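PDB 4UUL: L-lactate dehydrogenase from Trichomonas vaginalis, which probably reduces pyruvate to L-lactate with NADH as cofactor, in a family that also includes the malate dehydrogenases. Local coordinates for residues B[15-23]-B[240-249]. The protein carries 1 engineered substitution. Numbering follows the deposited sequence.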
loop_
_atom_site.group_PDB
_atom_site.type_symbol
_atom_site.label_atom_id
_atom_site.label_comp_id
_atom_site.label_asym_id
_atom_site.label_seq_id
_atom_site.Cartn_x
_atom_site.Cartn_y
_atom_site.Cartn_z
ATOM N N GLN B 15 -9.881 1.491 6.018
ATOM C CA GLN B 15 -8.437 1.291 5.860
ATOM C C GLN B 15 -8.079 0.365 4.693
ATOM O O GLN B 15 -7.106 0.605 3.996
ATOM C CB GLN B 15 -7.802 0.795 7.134
ATOM C CG GLN B 15 -6.293 0.838 7.023
ATOM C CD GLN B 15 -5.755 2.191 6.559
ATOM O OE1 GLN B 15 -5.066 2.271 5.558
ATOM N NE2 GLN B 15 -6.091 3.256 7.283
ATOM N N ILE B 16 -8.836 -0.735 4.522
ATOM C CA ILE B 16 -8.565 -1.599 3.399
ATOM C C ILE B 16 -8.750 -0.803 2.100
ATOM O O ILE B 16 -7.889 -0.822 1.195
ATOM C CB ILE B 16 -9.415 -2.860 3.444
ATOM C CG1 ILE B 16 -8.937 -3.758 4.608
ATOM C CG2 ILE B 16 -9.353 -3.562 2.124
ATOM C CD1 ILE B 16 -9.872 -4.933 4.930
ATOM N N GLY B 17 -9.845 -0.071 1.994
ATOM C CA GLY B 17 -10.083 0.671 0.782
ATOM C C GLY B 17 -8.997 1.671 0.443
ATOM O O GLY B 17 -8.645 1.888 -0.725
ATOM N N TYR B 18 -8.513 2.311 1.489
ATOM C CA TYR B 18 -7.460 3.322 1.364
ATOM C C TYR B 18 -6.235 2.677 0.697
ATOM O O TYR B 18 -5.643 3.231 -0.260
ATOM C CB TYR B 18 -7.112 3.837 2.739
ATOM C CG TYR B 18 -6.053 4.916 2.809
ATOM C CD1 TYR B 18 -6.316 6.214 2.410
ATOM C CD2 TYR B 18 -4.835 4.659 3.328
ATOM C CE1 TYR B 18 -5.362 7.227 2.509
ATOM C CE2 TYR B 18 -3.895 5.641 3.462
ATOM C CZ TYR B 18 -4.157 6.914 3.052
ATOM O OH TYR B 18 -3.204 7.853 3.256
ATOM N N ILE B 19 -5.780 1.552 1.241
ATOM C CA ILE B 19 -4.575 0.920 0.745
ATOM C C ILE B 19 -4.831 0.286 -0.644
ATOM O O ILE B 19 -3.996 0.351 -1.542
ATOM C CB ILE B 19 -3.979 -0.110 1.755
ATOM C CG1 ILE B 19 -3.680 0.560 3.087
ATOM C CG2 ILE B 19 -2.775 -0.798 1.176
ATOM C CD1 ILE B 19 -3.350 -0.366 4.204
ATOM N N LEU B 20 -5.932 -0.453 -0.727
ATOM C CA LEU B 20 -6.266 -1.130 -1.961
ATOM C C LEU B 20 -6.370 -0.196 -3.159
ATOM O O LEU B 20 -5.884 -0.502 -4.247
ATOM C CB LEU B 20 -7.567 -1.885 -1.724
ATOM C CG LEU B 20 -8.134 -2.778 -2.770
ATOM C CD1 LEU B 20 -7.154 -3.906 -3.147
ATOM C CD2 LEU B 20 -9.493 -3.352 -2.266
ATOM N N SER B 21 -7.047 0.912 -2.968
ATOM C CA SER B 21 -7.178 1.869 -4.053
ATOM C C SER B 21 -5.833 2.376 -4.528
ATOM O O SER B 21 -5.600 2.418 -5.723
ATOM C CB SER B 21 -8.089 3.033 -3.663
ATOM O OG SER B 21 -7.573 3.753 -2.553
ATOM N N HIS B 22 -4.952 2.729 -3.601
ATOM C CA HIS B 22 -3.641 3.199 -4.028
ATOM C C HIS B 22 -2.808 2.103 -4.707
ATOM O O HIS B 22 -2.134 2.342 -5.704
ATOM C CB HIS B 22 -2.874 3.783 -2.840
ATOM C CG HIS B 22 -3.282 5.170 -2.446
ATOM N ND1 HIS B 22 -4.334 5.436 -1.609
ATOM C CD2 HIS B 22 -2.762 6.378 -2.785
ATOM C CE1 HIS B 22 -4.460 6.751 -1.478
ATOM N NE2 HIS B 22 -3.525 7.334 -2.185
ATOM N N TRP B 23 -2.916 0.898 -4.189
ATOM C CA TRP B 23 -2.140 -0.209 -4.705
ATOM C C TRP B 23 -2.582 -0.503 -6.125
ATOM O O TRP B 23 -1.769 -0.641 -7.030
ATOM C CB TRP B 23 -2.301 -1.407 -3.785
ATOM C CG TRP B 23 -1.121 -2.382 -3.756
ATOM C CD1 TRP B 23 -0.141 -2.508 -4.689
ATOM C CD2 TRP B 23 -0.778 -3.302 -2.702
ATOM N NE1 TRP B 23 0.744 -3.508 -4.332
ATOM C CE2 TRP B 23 0.389 -3.991 -3.102
ATOM C CE3 TRP B 23 -1.343 -3.606 -1.475
ATOM C CZ2 TRP B 23 0.998 -4.952 -2.308
ATOM C CZ3 TRP B 23 -0.738 -4.567 -0.691
ATOM C CH2 TRP B 23 0.409 -5.230 -1.113
ATOM N N SER B 240 -6.648 -5.972 11.008
ATOM C CA SER B 240 -5.684 -5.971 9.927
ATOM C C SER B 240 -6.241 -5.236 8.706
ATOM O O SER B 240 -7.455 -5.164 8.484
ATOM C CB SER B 240 -5.271 -7.404 9.584
ATOM O OG SER B 240 -4.549 -8.023 10.654
ATOM N N ALA B 241 -5.330 -4.671 7.937
ATOM C CA ALA B 241 -5.691 -3.921 6.736
ATOM C C ALA B 241 -4.727 -4.204 5.577
ATOM O O ALA B 241 -5.134 -4.616 4.495
ATOM C CB ALA B 241 -5.810 -2.455 7.033
ATOM N N ALA B 242 -3.426 -3.984 5.784
ATOM C CA ALA B 242 -2.465 -4.258 4.747
ATOM C C ALA B 242 -2.432 -5.716 4.347
ATOM O O ALA B 242 -2.330 -6.006 3.161
ATOM C CB ALA B 242 -1.089 -3.799 5.150
ATOM N N SER B 243 -2.523 -6.644 5.299
ATOM C CA SER B 243 -2.444 -8.064 4.966
ATOM C C SER B 243 -3.666 -8.592 4.192
ATOM O O SER B 243 -3.474 -9.312 3.218
ATOM C CB SER B 243 -2.025 -8.938 6.161
ATOM O OG SER B 243 -2.943 -8.796 7.203
ATOM N N PRO B 244 -4.910 -8.239 4.588
ATOM C CA PRO B 244 -6.028 -8.660 3.706
ATOM C C PRO B 244 -5.966 -7.980 2.355
ATOM O O PRO B 244 -6.359 -8.586 1.366
ATOM C CB PRO B 244 -7.281 -8.292 4.498
ATOM C CG PRO B 244 -6.838 -7.318 5.536
ATOM C CD PRO B 244 -5.407 -7.681 5.856
ATOM N N THR B 245 -5.453 -6.751 2.290
ATOM C CA THR B 245 -5.354 -6.072 1.009
ATOM C C THR B 245 -4.384 -6.815 0.094
ATOM O O THR B 245 -4.653 -7.033 -1.090
ATOM C CB THR B 245 -4.907 -4.617 1.189
ATOM O OG1 THR B 245 -5.893 -3.872 1.919
ATOM C CG2 THR B 245 -4.717 -3.946 -0.143
ATOM N N LYS B 246 -3.229 -7.211 0.640
ATOM C CA LYS B 246 -2.213 -7.950 -0.099
ATOM C C LYS B 246 -2.854 -9.231 -0.667
ATOM O O LYS B 246 -2.686 -9.576 -1.827
ATOM C CB LYS B 246 -1.020 -8.227 0.791
ATOM C CG LYS B 246 0.170 -8.908 0.101
ATOM C CD LYS B 246 0.102 -10.403 -0.003
ATOM C CE LYS B 246 1.330 -10.936 -0.747
ATOM N NZ LYS B 246 1.361 -12.414 -0.772
ATOM N N ALA B 247 -3.561 -9.981 0.179
ATOM C CA ALA B 247 -4.207 -11.209 -0.244
ATOM C C ALA B 247 -5.287 -10.950 -1.306
ATOM O O ALA B 247 -5.436 -11.735 -2.231
ATOM C CB ALA B 247 -4.839 -11.900 0.966
ATOM N N ALA B 248 -6.058 -9.871 -1.142
ATOM C CA ALA B 248 -7.102 -9.533 -2.086
ATOM C C ALA B 248 -6.571 -9.257 -3.482
ATOM O O ALA B 248 -7.101 -9.747 -4.487
ATOM C CB ALA B 248 -7.946 -8.397 -1.590
ATOM N N ILE B 249 -5.568 -8.414 -3.562
ATOM C CA ILE B 249 -4.919 -8.133 -4.838
ATOM C C ILE B 249 -4.348 -9.395 -5.437
ATOM O O ILE B 249 -4.540 -9.659 -6.623
ATOM C CB ILE B 249 -3.853 -7.041 -4.698
ATOM C CG1 ILE B 249 -4.566 -5.710 -4.385
ATOM C CG2 ILE B 249 -2.966 -6.914 -5.962
ATOM C CD1 ILE B 249 -3.634 -4.626 -4.002
#
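Thr245 enters the neighbouring helix as a knob into a hole, its side chain set among Ile16, Ile19, Leu20 and Trp23. With OG1 beside the backbone N (chi1 -64°), CG2 lies anti to that N and reaches 3.7 Å from Leu20 CA; the side chains of Thr245 and Ile16 run past each other in opposite directions, OG1 lying 3.5 Å from Ile16 CG2. A beta-branched threonine suits this place because it is short, offers a methyl to the apolar wall and can satisfy its own hydroxyl: OG1 donates to Ala241 O over 2.8 Å, above the carbonyl plane, and Thr245 N reaches the same oxygen from the other face.

Apolar packing extends the seam both ways. At the helix start the small N-cap residue Ala241 lets the backbones come close, its CB 3.3 Å from Gln15 CG; Ile16 CD1 meets the ring of Pro244, and Ile19 CD1 lies against Ala242. Farther on, Ile249 CG1 meets Leu20 CD1.

Trp23 is the broad surface here. In one of two conformers for each residue, Ile249 CD1 sits over one face of the indole, towards its rim, and Trp23 CH2 touches Lys246 CB at 3.8 Å. The lysine contributes its aliphatic root and sends NZ to Gln250 and to Cys59 O of the second subunit.

Tyr18 OH is hydrogen-bonded to Ala242 N of that subunit, and the reverse pair forms too, placing the seam at the dimer interface. Segments 15-23 and 242-249 cross at -45°, joining the first helix of the Rossmann NAD-binding domain, whose Gln15 and Ile16 bind NADH when present, to the C-terminal domain of the LDH/MDH fold.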